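Local coordinates for protein sucrose 6(F)-phosphate phosphorylase (Thermoanaerobacterium thermosaccharolyticum DSM 571, PDB 6S9V) that is a phosphorylase of the alpha-amylase family, built around a closed barrel of eight parallel strands with an antiparallel sheet near its C-terminal end, at residues V433-R436 / L437-L440; Y232-L235 / D236-G240; S61-R64 / G65-P68; S119-A122 / D123-I126. All blocks are in the same frame, centred on the assembly; numbering follows the deposited sequence.

Along the chain the order is interaction 3, interaction 4, interaction 2 and then interaction 1. Interaction 3 lies in the loop that follows barrel strand 51-54, and interaction 4 in the long excursion between barrel strands 92-97 and 207-210; their centres are about 20 Å apart. Interaction 2, on helix 230-244 between barrel strands 207-210 and 248-251, lies about 22 Å from interaction 4, centre to centre. Interaction 1 stands apart on helix 432-446, about 40 Å from interaction 2 between centres and across the middle of the chain. The first three therefore sample the barrel and its loops, the last the junction with the C-terminal antiparallel sheet.

Interaction 1: V433-R436 / L437-L440; sequences VVQR and LLKL
A chi1 of 174° in Val-434 puts CG1 anti to the backbone N, while a chi1 of -66° in Leu-438 sets CG beside the backbone N; the two side chains lie next to each other, pointing the same way, one helical turn apart. Val-434 CG1 meets Leu-438 CD1 at 4.2 Å. The leucine torsion also brings Leu-438 CG to 3.2 Å from Val-434 O. That carbonyl accepts the hydrogen bond of Leu-438 N at 2.8 Å, nearly head-on. Gln-435 comes across the leucine at a slant, its NE2 4.1 Å from Leu-438 CD1, and gives its amide N-H to Val-429 O. The backbone ladder continues with Leu-437 N to Val-433 O at 3.0 Å and Leu-440 N to Arg-436 O at 3.1 Å. Arg-436 turns away, its guanidinium held by salt bridges to Asp-373 and the terminal carboxylate of Val-502. Helix 432-446 packs against helix 372-384 through Val-433, Leu-437 and Leu-440, touches the loop between helix 34-44 and strand 51-54 through Leu-438, and meets Tyr-500 of strand 497-501 through Lys-439 and Leu-440.

Interaction 2: Y232-L235 / D236-G240; sequences YEFL and DWAKG
Trp-237 stands out from helix 230-244 beside Phe-234, one turn earlier, and its side chain can be followed outward atom by atom. CB rests against two carbonyl oxygens of the preceding turn, 3.4 Å from Glu-233 O and 3.6 Å from Phe-234 O. With chi1 at 171° the indole is set beside its own carbonyl carbon, and its CE3 edge comes to 4.0 Å from Phe-234 O, which lies in the plane of the ring. One atom further, CZ3 reaches Phe-234 CE1, also at 4.0 Å. The phenyl ring, with chi1 at 175°, leaves the helix in much the same direction, and the two rings slant across each other: their planes are 35° apart and the centroids of the phenyl and the six-membered indole ring 5.9 Å apart. Ala-238 CB sits over one face of the phenyl ring, 4.5 Å from Phe-234 CE2. Main-chain bonds from Asp-236, Trp-237, Ala-238 and Lys-239 back to Tyr-232, Glu-233, Phe-234 and Leu-235 fix this spacing. The helix belongs to the beta-alpha-beta unit linking barrel strands 207-210 and 248-251. Phe-234 and Trp-237 face helix 187-202; Ala-238 and Leu-235 face strand 248-251. With carbon meeting carbon obliquely, the aromatic pair is probably held mainly by dispersion, and a cation-pi contact of Arg-190 with the indole probably adds an electrostatic part. Tyr-232 O, while accepting the Asp-236 N-H, lies over the face of the Asp-236 carboxylate, 3.0 Å from CG; it meets the electron-poor carbon and not a donor, and no bond from segment 232-235 fixes the carboxylate.

Interaction 3: S61-R64 / G65-P68; sequences SGDR and GFAP
Phe-66 N donates to Asp-63 O at 3.1 Å, closing a tight turn close to type I' in the loop after barrel strand 51-54, the end of the barrel where alpha-amylase-type enzymes carry their active site. The donor stands well above the carbonyl plane, 63° out of it. The same oxygen lies in the plane of the phenyl ring at its edge, 3.5 Å from Phe-66 CD2. Asp-63 has CG anti to the backbone N, which carries OD2 to 3.6 Å from Phe-66 CB. Beside this turn Gly-65 N makes a weak bond to Gly-62 O and a shorter one, 2.8 Å, to a water that also reaches Gly-62 O weakly. The neck of the loop is closed by Ser-61 N to Ala-67 O at 3.0 Å. Further out, Gln-179 NE2 serves both Asp-63 OD2 and Phe-66 O, and a bound BTB, probably from the crystallisation liquor, also hydrogen-bonds OD2, consistent with a pocket here. Arg-64 stretches out straight from the turn to a salt bridge with Asp-28 and a hydrogen bond with Asn-419. Ser-61 OG, bonded to Ser-103 and Glu-178, rests 3.8 Å from Ala-67 CB.

Interaction 4: S119-A122 / D123-I126; sequences SEYA and DMFI
Met-124 lies alongside Tyr-121, and this is the close-packed part of the contact. The sulfur SD sits 3.8 Å from Tyr-121 CD1 and 3.9 Å from Tyr-121 CB, an oblique Met-aromatic contact, 66° off the ring normal. Met-124 has CG beside the backbone N, with chi1 at -67°, which turns the thioether toward the tyrosine. Its CB covers the centre of the Phe-125 ring, and Phe-125 CE2 in turn comes to 3.4 Å from Tyr-121 O. That carbonyl also accepts Met-124 N at 2.9 Å, from above its plane; Ala-122 O takes Phe-125 N at 3.3 Å. These bonds belong to a short 3-10 turn that follows a type I beta turn from Ser-119 to Ala-122, which is reinforced by an ST turn in which Ser-119 OG accepts Tyr-121 N at 3.1 Å. The turn follows helix 107-115 within the excursion between barrel strands 92-97 and 207-210, the place of domain B in the alpha-amylase family. Phe-125 meets Phe-109, and Tyr-121 meets Tyr-108, edge-to-face, both partners on helix 107-115, and Met-124 reaches helix 187-202. The other side is wetter. Asp-123 is exposed, with Lys-130 as salt-bridge partner and Ser-186 as hydrogen-bond partner, and its backbone N donates to a water at 3.1 Å. Glu-120 is likewise exposed, yet its CG lies 3.6 Å above the centre of the Tyr-121 ring.

Interaction 1: V433-R436 / L437-L440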
ATOM      1  N   VAL A 433      19.077  13.015 -10.376  1.00 24.07           N
ATOM      2  CA  VAL A 433      17.714  12.522 -10.554  1.00 25.09           C
ATOM      3  C   VAL A 433      16.882  12.764  -9.298  1.00 23.17           C
ATOM      4  O   VAL A 433      15.681  13.053  -9.387  1.00 20.43           O
ATOM      5  CB  VAL A 433      17.714  11.029 -10.949  1.00 24.61           C
ATOM      6  CG1 VAL A 433      18.314  10.167  -9.838  1.00 27.09           C
ATOM      7  CG2 VAL A 433      16.290  10.575 -11.275  1.00 21.65           C
ATOM      8  N   VAL A 434      17.498  12.674  -8.116  1.00 21.10           N
ATOM      9  CA  VAL A 434      16.767  12.910  -6.877  1.00 19.85           C
ATOM     10  C   VAL A 434      16.457  14.395  -6.714  1.00 20.48           C
ATOM     11  O   VAL A 434      15.348  14.774  -6.314  1.00 21.29           O
ATOM     12  CB  VAL A 434      17.565  12.364  -5.679  1.00 21.03           C
ATOM     13  CG1 VAL A 434      16.880  12.721  -4.361  1.00 20.77           C
ATOM     14  CG2 VAL A 434      17.731  10.858  -5.807  1.00 21.10           C
ATOM     15  N   GLN A 435      17.420  15.262  -7.030  1.00 22.34           N
ATOM     16  CA  GLN A 435      17.152  16.695  -6.949  1.00 23.65           C
ATOM     17  C   GLN A 435      16.050  17.099  -7.926  1.00 23.21           C
ATOM     18  O   GLN A 435      15.204  17.943  -7.603  1.00 21.49           O
ATOM     19  CB  GLN A 435      18.434  17.489  -7.203  1.00 26.76           C
ATOM     20  CG  GLN A 435      19.437  17.496  -6.024  1.00 34.10           C
ATOM     21  CD  GLN A 435      18.879  18.106  -4.726  1.00 42.54           C
ATOM     22  OE1 GLN A 435      18.232  19.158  -4.740  1.00 45.19           O
ATOM     23  NE2 GLN A 435      19.147  17.446  -3.597  1.00 44.20           N
ATOM     24  N   ARG A 436      16.027  16.496  -9.120  1.00 23.96           N
ATOM     25  CA  ARG A 436      14.936  16.767 -10.056  1.00 24.19           C
ATOM     26  C   ARG A 436      13.599  16.308  -9.494  1.00 22.46           C
ATOM     27  O   ARG A 436      12.584  16.997  -9.648  1.00 22.45           O
ATOM     28  CB  ARG A 436      15.189  16.084 -11.397  1.00 25.16           C
ATOM     29  CG  ARG A 436      16.339  16.660 -12.184  1.00 25.68           C
ATOM     30  CD  ARG A 436      16.646  15.773 -13.378  1.00 28.05           C
ATOM     31  NE  ARG A 436      15.561  15.775 -14.351  1.00 30.85           N
ATOM     32  CZ  ARG A 436      15.474  14.932 -15.378  1.00 34.17           C
ATOM     33  NH1 ARG A 436      16.407  14.001 -15.563  1.00 31.22           N
ATOM     34  NH2 ARG A 436      14.454  15.021 -16.224  1.00 37.30           N
ATOM     35  N   LEU A 437      13.572  15.132  -8.861  1.00 21.08           N
ATOM     36  CA  LEU A 437      12.331  14.624  -8.289  1.00 19.43           C
ATOM     37  C   LEU A 437      11.848  15.501  -7.138  1.00 19.69           C
ATOM     38  O   LEU A 437      10.640  15.741  -7.000  1.00 20.91           O
ATOM     39  CB  LEU A 437      12.524  13.185  -7.817  1.00 19.07           C
ATOM     40  CG  LEU A 437      11.329  12.505  -7.146  1.00 20.09           C
ATOM     41  CD1 LEU A 437      10.058  12.624  -7.986  1.00 20.17           C
ATOM     42  CD2 LEU A 437      11.670  11.030  -6.866  1.00 22.09           C
ATOM     43  N   LEU A 438      12.767  15.976  -6.297  1.00 19.55           N
ATOM     44  CA  LEU A 438      12.366  16.829  -5.185  1.00 20.49           C
ATOM     45  C   LEU A 438      11.757  18.135  -5.687  1.00 21.31           C
ATOM     46  O   LEU A 438      10.783  18.634  -5.112  1.00 21.95           O
ATOM     47  CB  LEU A 438      13.566  17.096  -4.274  1.00 20.91           C
ATOM     48  CG  LEU A 438      14.106  15.862  -3.529  1.00 20.98           C
ATOM     49  CD1 LEU A 438      15.312  16.214  -2.679  1.00 22.07           C
ATOM     50  CD2 LEU A 438      13.028  15.231  -2.660  1.00 21.34           C
ATOM     51  N   LYS A 439      12.322  18.707  -6.758  1.00 20.86           N
ATOM     52  CA  LYS A 439      11.761  19.926  -7.335  1.00 21.81           C
ATOM     53  C   LYS A 439      10.358  19.677  -7.883  1.00 21.87           C
ATOM     54  O   LYS A 439       9.446  20.503  -7.699  1.00 21.77           O
ATOM     55  CB  LYS A 439      12.689  20.459  -8.432  1.00 23.57           C
ATOM     56  CG  LYS A 439      12.280  21.819  -8.967  1.00 28.60           C
ATOM     57  CD  LYS A 439      13.295  22.379  -9.957  1.00 36.05           C
ATOM     58  CE  LYS A 439      12.794  23.680 -10.573  1.00 42.52           C
ATOM     59  NZ  LYS A 439      13.763  24.245 -11.563  1.00 48.05           N
ATOM     60  N   LEU A 440      10.170  18.543  -8.560  1.00 21.59           N
ATOM     61  CA  LEU A 440       8.854  18.187  -9.074  1.00 22.22           C
ATOM     62  C   LEU A 440       7.862  17.992  -7.937  1.00 21.84           C
ATOM     63  O   LEU A 440       6.714  18.445  -8.022  1.00 21.01           O
ATOM     64  CB  LEU A 440       8.940  16.912  -9.913  1.00 20.42           C
ATOM     65  CG  LEU A 440       7.622  16.372 -10.476  1.00 19.16           C
ATOM     66  CD1 LEU A 440       7.020  17.369 -11.468  1.00 20.75           C
ATOM     67  CD2 LEU A 440       7.822  15.011 -11.117  1.00 20.10           C
TER

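Interaction 2: Y232-L235 / D236-G240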
ATOM      1  N   TYR A 232     -18.999  -6.167   3.475  1.00 29.28           N
ATOM      2  CA  TYR A 232     -19.455  -4.781   3.569  1.00 29.33           C
ATOM      3  C   TYR A 232     -20.031  -4.462   4.943  1.00 29.68           C
ATOM      4  O   TYR A 232     -19.983  -3.305   5.384  1.00 28.44           O
ATOM      5  CB  TYR A 232     -20.470  -4.497   2.458  1.00 30.10           C
ATOM      6  CG  TYR A 232     -19.792  -4.045   1.189  1.00 32.10           C
ATOM      7  CD1 TYR A 232     -19.301  -2.755   1.080  1.00 34.01           C
ATOM      8  CD2 TYR A 232     -19.613  -4.905   0.114  1.00 32.65           C
ATOM      9  CE1 TYR A 232     -18.663  -2.326  -0.055  1.00 34.20           C
ATOM     10  CE2 TYR A 232     -18.971  -4.479  -1.039  1.00 33.31           C
ATOM     11  CZ  TYR A 232     -18.502  -3.183  -1.113  1.00 34.95           C
ATOM     12  OH  TYR A 232     -17.863  -2.716  -2.241  1.00 37.66           O
ATOM     13  N   GLU A 233     -20.559  -5.464   5.645  1.00 31.24           N
ATOM     14  CA  GLU A 233     -21.017  -5.248   7.012  1.00 36.32           C
ATOM     15  C   GLU A 233     -19.850  -4.899   7.931  1.00 32.03           C
ATOM     16  O   GLU A 233     -19.975  -4.035   8.810  1.00 28.09           O
ATOM     17  CB  GLU A 233     -21.743  -6.498   7.504  1.00 46.68           C
ATOM     18  CG  GLU A 233     -22.915  -6.912   6.627  1.00 56.45           C
ATOM     19  CD  GLU A 233     -23.562  -8.199   7.092  1.00 64.83           C
ATOM     20  OE1 GLU A 233     -23.838  -8.321   8.303  1.00 68.73           O
ATOM     21  OE2 GLU A 233     -23.788  -9.092   6.246  1.00 66.40           O
ATOM     22  N   PHE A 234     -18.705  -5.562   7.744  1.00 31.69           N
ATOM     23  CA  PHE A 234     -17.511  -5.214   8.503  1.00 29.50           C
ATOM     24  C   PHE A 234     -16.974  -3.848   8.093  1.00 28.26           C
ATOM     25  O   PHE A 234     -16.615  -3.030   8.946  1.00 27.79           O
ATOM     26  CB  PHE A 234     -16.430  -6.275   8.307  1.00 25.10           C
ATOM     27  CG  PHE A 234     -15.122  -5.926   8.958  1.00 24.18           C
ATOM     28  CD1 PHE A 234     -14.956  -6.081  10.328  1.00 27.55           C
ATOM     29  CD2 PHE A 234     -14.071  -5.423   8.212  1.00 22.74           C
ATOM     30  CE1 PHE A 234     -13.766  -5.746  10.937  1.00 28.30           C
ATOM     31  CE2 PHE A 234     -12.874  -5.094   8.818  1.00 24.79           C
ATOM     32  CZ  PHE A 234     -12.721  -5.260  10.186  1.00 26.18           C
ATOM     33  N   LEU A 235     -16.877  -3.595   6.785  1.00 25.31           N
ATOM     34  CA  LEU A 235     -16.363  -2.309   6.324  1.00 23.94           C
ATOM     35  C   LEU A 235     -17.221  -1.161   6.839  1.00 27.52           C
ATOM     36  O   LEU A 235     -16.696  -0.149   7.320  1.00 29.69           O
ATOM     37  CB  LEU A 235     -16.296  -2.287   4.800  1.00 22.59           C
ATOM     38  CG  LEU A 235     -15.249  -3.189   4.157  1.00 25.79           C
ATOM     39  CD1 LEU A 235     -15.419  -3.206   2.646  1.00 25.62           C
ATOM     40  CD2 LEU A 235     -13.838  -2.736   4.538  1.00 28.98           C
ATOM     41  N   ASP A 236     -18.546  -1.302   6.759  1.00 28.03           N
ATOM     42  CA  ASP A 236     -19.419  -0.240   7.239  1.00 29.00           C
ATOM     43  C   ASP A 236     -19.229  -0.021   8.732  1.00 30.39           C
ATOM     44  O   ASP A 236     -19.139   1.123   9.191  1.00 32.04           O
ATOM     45  CB  ASP A 236     -20.885  -0.573   6.942  1.00 29.51           C
ATOM     46  CG  ASP A 236     -21.204  -0.558   5.456  1.00 30.35           C
ATOM     47  OD1 ASP A 236     -20.409   0.002   4.671  1.00 29.70           O
ATOM     48  OD2 ASP A 236     -22.262  -1.103   5.072  1.00 31.59           O
ATOM     49  N   TRP A 237     -19.162  -1.112   9.504  1.00 28.65           N
ATOM     50  CA  TRP A 237     -18.916  -0.998  10.934  1.00 27.99           C
ATOM     51  C   TRP A 237     -17.602  -0.283  11.201  1.00 27.34           C
ATOM     52  O   TRP A 237     -17.539   0.656  12.003  1.00 29.26           O
ATOM     53  CB  TRP A 237     -18.908  -2.384  11.588  1.00 28.92           C
ATOM     54  CG  TRP A 237     -18.437  -2.316  13.012  1.00 30.09           C
ATOM     55  CD1 TRP A 237     -19.189  -2.026  14.109  1.00 31.77           C
ATOM     56  CD2 TRP A 237     -17.105  -2.534  13.488  1.00 30.85           C
ATOM     57  NE1 TRP A 237     -18.410  -2.043  15.238  1.00 33.23           N
ATOM     58  CE2 TRP A 237     -17.126  -2.353  14.883  1.00 32.68           C
ATOM     59  CE3 TRP A 237     -15.895  -2.863  12.869  1.00 29.96           C
ATOM     60  CZ2 TRP A 237     -15.985  -2.486  15.669  1.00 32.42           C
ATOM     61  CZ3 TRP A 237     -14.768  -2.997  13.648  1.00 29.20           C
ATOM     62  CH2 TRP A 237     -14.818  -2.810  15.033  1.00 30.57           C
ATOM     63  N   ALA A 238     -16.533  -0.723  10.533  1.00 26.25           N
ATOM     64  CA  ALA A 238     -15.214  -0.176  10.811  1.00 26.74           C
ATOM     65  C   ALA A 238     -15.129   1.293  10.418  1.00 27.72           C
ATOM     66  O   ALA A 238     -14.488   2.090  11.116  1.00 27.97           O
ATOM     67  CB  ALA A 238     -14.151  -0.997  10.086  1.00 24.18           C
ATOM     68  N   LYS A 239     -15.753   1.669   9.299  1.00 26.13           N
ATOM     69  CA  LYS A 239     -15.687   3.056   8.850  1.00 25.46           C
ATOM     70  C   LYS A 239     -16.335   3.991   9.867  1.00 26.15           C
ATOM     71  O   LYS A 239     -15.785   5.054  10.183  1.00 26.06           O
ATOM     72  CB  LYS A 239     -16.357   3.188   7.482  1.00 27.55           C
ATOM     73  CG  LYS A 239     -16.279   4.588   6.895  1.00 32.09           C
ATOM     74  CD  LYS A 239     -16.768   4.626   5.460  1.00 35.98           C
ATOM     75  CE  LYS A 239     -16.486   5.977   4.826  1.00 40.00           C
ATOM     76  NZ  LYS A 239     -17.476   6.319   3.769  1.00 44.19           N
ATOM     77  N   GLY A 240     -17.501   3.605  10.399  1.00 26.53           N
ATOM     78  CA  GLY A 240     -18.201   4.455  11.348  1.00 29.40           C
ATOM     79  C   GLY A 240     -17.474   4.589  12.672  1.00 33.29           C
ATOM     80  O   GLY A 240     -17.472   5.660  13.287  1.00 33.36           O
TER

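Interaction 3: S61-R64 / G65-P68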
ATOM      1  N   SER A  61       6.424 -10.228  15.309  1.00 18.57           N
ATOM      2  CA  SER A  61       7.157 -11.490  15.324  1.00 20.21           C
ATOM      3  C   SER A  61       7.456 -12.046  13.932  1.00 20.68           C
ATOM      4  O   SER A  61       7.894 -13.201  13.820  1.00 21.19           O
ATOM      5  CB  SER A  61       6.391 -12.532  16.137  1.00 21.06           C
ATOM      6  OG  SER A  61       5.215 -12.950  15.477  1.00 19.66           O
ATOM      7  N   GLY A  62       7.251 -11.265  12.878  1.00 20.44           N
ATOM      8  CA  GLY A  62       7.585 -11.709  11.538  1.00 21.56           C
ATOM      9  C   GLY A  62       6.997 -10.789  10.493  1.00 21.66           C
ATOM     10  O   GLY A  62       6.252  -9.856  10.798  1.00 20.79           O
ATOM     11  N   ASP A  63       7.368 -11.065   9.233  1.00 21.86           N
ATOM     12  CA  ASP A  63       6.779 -10.384   8.076  1.00 23.71           C
ATOM     13  C   ASP A  63       7.023  -8.876   8.135  1.00 21.03           C
ATOM     14  O   ASP A  63       6.163  -8.070   7.772  1.00 20.09           O
ATOM     15  CB  ASP A  63       5.282 -10.701   7.984  1.00 30.61           C
ATOM     16  CG  ASP A  63       4.733 -10.568   6.568  1.00 38.16           C
ATOM     17  OD1 ASP A  63       5.531 -10.577   5.611  1.00 40.38           O
ATOM     18  OD2 ASP A  63       3.494 -10.457   6.413  1.00 39.83           O
ATOM     19  N   ARG A  64       8.220  -8.506   8.593  1.00 20.94           N
ATOM     20  CA  ARG A  64       8.671  -7.128   8.763  1.00 22.95           C
ATOM     21  C   ARG A  64       7.539  -6.201   9.187  1.00 21.77           C
ATOM     22  O   ARG A  64       7.181  -5.265   8.461  1.00 21.22           O
ATOM     23  CB  ARG A  64       9.351  -6.617   7.488  1.00 23.75           C
ATOM     24  CG  ARG A  64      10.088  -5.318   7.738  1.00 22.00           C
ATOM     25  CD  ARG A  64      11.110  -4.938   6.657  1.00 20.79           C
ATOM     26  NE  ARG A  64      11.727  -3.676   7.043  1.00 20.34           N
ATOM     27  CZ  ARG A  64      12.662  -3.034   6.362  1.00 18.59           C
ATOM     28  NH1 ARG A  64      13.135  -3.535   5.228  1.00 18.16           N
ATOM     29  NH2 ARG A  64      13.127  -1.883   6.826  1.00 18.84           N
ATOM     30  N   GLY A  65       6.973  -6.468  10.365  1.00 19.18           N
ATOM     31  CA  GLY A  65       6.004  -5.600  10.983  1.00 18.72           C
ATOM     32  C   GLY A  65       4.569  -6.077  10.898  1.00 19.20           C
ATOM     33  O   GLY A  65       3.740  -5.637  11.703  1.00 18.72           O
ATOM     34  N   PHE A  66       4.244  -6.957   9.956  1.00 20.04           N
ATOM     35  CA  PHE A  66       2.845  -7.311   9.729  1.00 20.25           C
ATOM     36  C   PHE A  66       2.393  -8.513  10.555  1.00 21.21           C
ATOM     37  O   PHE A  66       1.349  -9.104  10.251  1.00 21.86           O
ATOM     38  CB  PHE A  66       2.600  -7.538   8.241  1.00 18.20           C
ATOM     39  CG  PHE A  66       2.567  -6.265   7.445  1.00 17.55           C
ATOM     40  CD1 PHE A  66       1.385  -5.564   7.282  1.00 18.09           C
ATOM     41  CD2 PHE A  66       3.723  -5.752   6.894  1.00 18.87           C
ATOM     42  CE1 PHE A  66       1.356  -4.387   6.555  1.00 19.69           C
ATOM     43  CE2 PHE A  66       3.708  -4.580   6.171  1.00 20.29           C
ATOM     44  CZ  PHE A  66       2.528  -3.886   6.008  1.00 20.02           C
ATOM     45  N   ALA A  67       3.132  -8.863  11.612  1.00 19.84           N
ATOM     46  CA  ALA A  67       2.679  -9.811  12.637  1.00 19.75           C
ATOM     47  C   ALA A  67       2.720  -9.101  13.990  1.00 19.59           C
ATOM     48  O   ALA A  67       3.549  -9.417  14.856  1.00 17.20           O
ATOM     49  CB  ALA A  67       3.527 -11.081  12.657  1.00 19.64           C
ATOM     50  N   PRO A  68       1.851  -8.116  14.194  1.00 20.15           N
ATOM     51  CA  PRO A  68       1.966  -7.272  15.388  1.00 20.61           C
ATOM     52  C   PRO A  68       1.614  -8.006  16.672  1.00 19.71           C
ATOM     53  O   PRO A  68       0.611  -8.720  16.755  1.00 17.99           O
ATOM     54  CB  PRO A  68       0.971  -6.133  15.111  1.00 20.35           C
ATOM     55  CG  PRO A  68      -0.044  -6.748  14.180  1.00 18.97           C
ATOM     56  CD  PRO A  68       0.759  -7.678  13.302  1.00 19.65           C
TER
HETATM   57  O   HOH W   1       8.472  -7.995  12.221  1.00 20.10           O

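Interaction 4: S119-A122 / D123-I126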
ATOM      1  N   SER A 119      -9.520 -20.145  27.865  1.00 39.88           N
ATOM      2  CA  SER A 119      -8.984 -18.802  27.731  1.00 37.30           C
ATOM      3  C   SER A 119     -10.110 -17.823  27.426  1.00 38.32           C
ATOM      4  O   SER A 119     -10.993 -18.100  26.608  1.00 36.17           O
ATOM      5  CB  SER A 119      -7.939 -18.744  26.617  1.00 33.53           C
ATOM      6  OG  SER A 119      -7.607 -17.401  26.327  1.00 31.60           O
ATOM      7  N   GLU A 120     -10.075 -16.665  28.085  1.00 42.19           N
ATOM      8  CA  GLU A 120     -11.049 -15.626  27.787  1.00 46.08           C
ATOM      9  C   GLU A 120     -10.903 -15.089  26.368  1.00 37.35           C
ATOM     10  O   GLU A 120     -11.833 -14.450  25.865  1.00 36.90           O
ATOM     11  CB  GLU A 120     -10.923 -14.481  28.788  1.00 56.36           C
ATOM     12  CG  GLU A 120      -9.585 -13.771  28.750  1.00 64.71           C
ATOM     13  CD  GLU A 120      -9.595 -12.474  29.533  1.00 73.98           C
ATOM     14  OE1 GLU A 120     -10.559 -11.693  29.376  1.00 76.93           O
ATOM     15  OE2 GLU A 120      -8.648 -12.239  30.312  1.00 77.88           O
ATOM     16  N   TYR A 121      -9.771 -15.340  25.708  1.00 30.30           N
ATOM     17  CA  TYR A 121      -9.522 -14.831  24.367  1.00 29.06           C
ATOM     18  C   TYR A 121      -9.744 -15.870  23.274  1.00 27.89           C
ATOM     19  O   TYR A 121      -9.505 -15.568  22.100  1.00 25.88           O
ATOM     20  CB  TYR A 121      -8.082 -14.307  24.259  1.00 30.13           C
ATOM     21  CG  TYR A 121      -7.698 -13.308  25.322  1.00 32.43           C
ATOM     22  CD1 TYR A 121      -8.277 -12.051  25.355  1.00 35.79           C
ATOM     23  CD2 TYR A 121      -6.756 -13.622  26.293  1.00 34.38           C
ATOM     24  CE1 TYR A 121      -7.932 -11.129  26.324  1.00 41.27           C
ATOM     25  CE2 TYR A 121      -6.401 -12.706  27.266  1.00 40.17           C
ATOM     26  CZ  TYR A 121      -6.993 -11.460  27.275  1.00 44.70           C
ATOM     27  OH  TYR A 121      -6.654 -10.536  28.237  1.00 50.03           O
ATOM     28  N   ALA A 122     -10.213 -17.072  23.621  1.00 28.66           N
ATOM     29  CA  ALA A 122     -10.334 -18.141  22.634  1.00 29.52           C
ATOM     30  C   ALA A 122     -11.168 -17.703  21.436  1.00 28.13           C
ATOM     31  O   ALA A 122     -10.838 -18.024  20.287  1.00 25.29           O
ATOM     32  CB  ALA A 122     -10.944 -19.383  23.285  1.00 32.37           C
ATOM     33  N   ASP A 123     -12.238 -16.943  21.681  1.00 30.03           N
ATOM     34  CA  ASP A 123     -13.168 -16.547  20.627  1.00 31.22           C
ATOM     35  C   ASP A 123     -12.591 -15.509  19.673  1.00 28.17           C
ATOM     36  O   ASP A 123     -13.222 -15.221  18.649  1.00 27.34           O
ATOM     37  CB  ASP A 123     -14.451 -16.000  21.267  1.00 35.19           C
ATOM     38  CG  ASP A 123     -15.580 -15.801  20.262  1.00 35.77           C
ATOM     39  OD1 ASP A 123     -15.873 -16.736  19.489  1.00 33.23           O
ATOM     40  OD2 ASP A 123     -16.178 -14.702  20.252  1.00 37.04           O
ATOM     41  N   MET A 124     -11.420 -14.939  19.973  1.00 26.42           N
ATOM     42  CA  MET A 124     -10.808 -13.988  19.054  1.00 25.50           C
ATOM     43  C   MET A 124     -10.247 -14.662  17.811  1.00 24.51           C
ATOM     44  O   MET A 124      -9.988 -13.977  16.815  1.00 23.43           O
ATOM     45  CB  MET A 124      -9.685 -13.213  19.748  1.00 26.34           C
ATOM     46  CG  MET A 124     -10.145 -12.284  20.842  1.00 27.38           C
ATOM     47  SD  MET A 124      -8.776 -11.454  21.668  1.00 27.00           S
ATOM     48  CE  MET A 124      -8.226 -10.366  20.366  1.00 26.32           C
ATOM     49  N   PHE A 125     -10.066 -15.981  17.839  1.00 25.51           N
ATOM     50  CA  PHE A 125      -9.375 -16.705  16.781  1.00 24.44           C
ATOM     51  C   PHE A 125     -10.322 -17.666  16.080  1.00 24.90           C
ATOM     52  O   PHE A 125     -11.355 -18.072  16.619  1.00 24.65           O
ATOM     53  CB  PHE A 125      -8.163 -17.444  17.365  1.00 23.77           C
ATOM     54  CG  PHE A 125      -7.320 -16.568  18.249  1.00 23.46           C
ATOM     55  CD1 PHE A 125      -6.580 -15.533  17.705  1.00 21.40           C
ATOM     56  CD2 PHE A 125      -7.312 -16.741  19.622  1.00 25.61           C
ATOM     57  CE1 PHE A 125      -5.821 -14.700  18.513  1.00 23.59           C
ATOM     58  CE2 PHE A 125      -6.565 -15.910  20.432  1.00 24.75           C
ATOM     59  CZ  PHE A 125      -5.827 -14.888  19.881  1.00 24.90           C
ATOM     60  N   ILE A 126      -9.964 -18.004  14.844  1.00 24.94           N
ATOM     61  CA  ILE A 126     -10.821 -18.849  14.000  1.00 26.36           C
ATOM     62  C   ILE A 126     -10.351 -20.282  14.216  1.00 25.94           C
ATOM     63  O   ILE A 126      -9.622 -20.871  13.419  1.00 24.95           O
ATOM     64  CB  ILE A 126     -10.782 -18.426  12.525  1.00 28.31           C
ATOM     65  CG1 ILE A 126     -11.156 -16.949  12.375  1.00 26.82           C
ATOM     66  CG2 ILE A 126     -11.728 -19.294  11.702  1.00 31.46           C
ATOM     67  CD1 ILE A 126     -11.025 -16.415  10.953  1.00 24.28           C
TER
HETATM   68  O   HOH W   2     -13.315 -15.944  24.433  1.00 34.14           O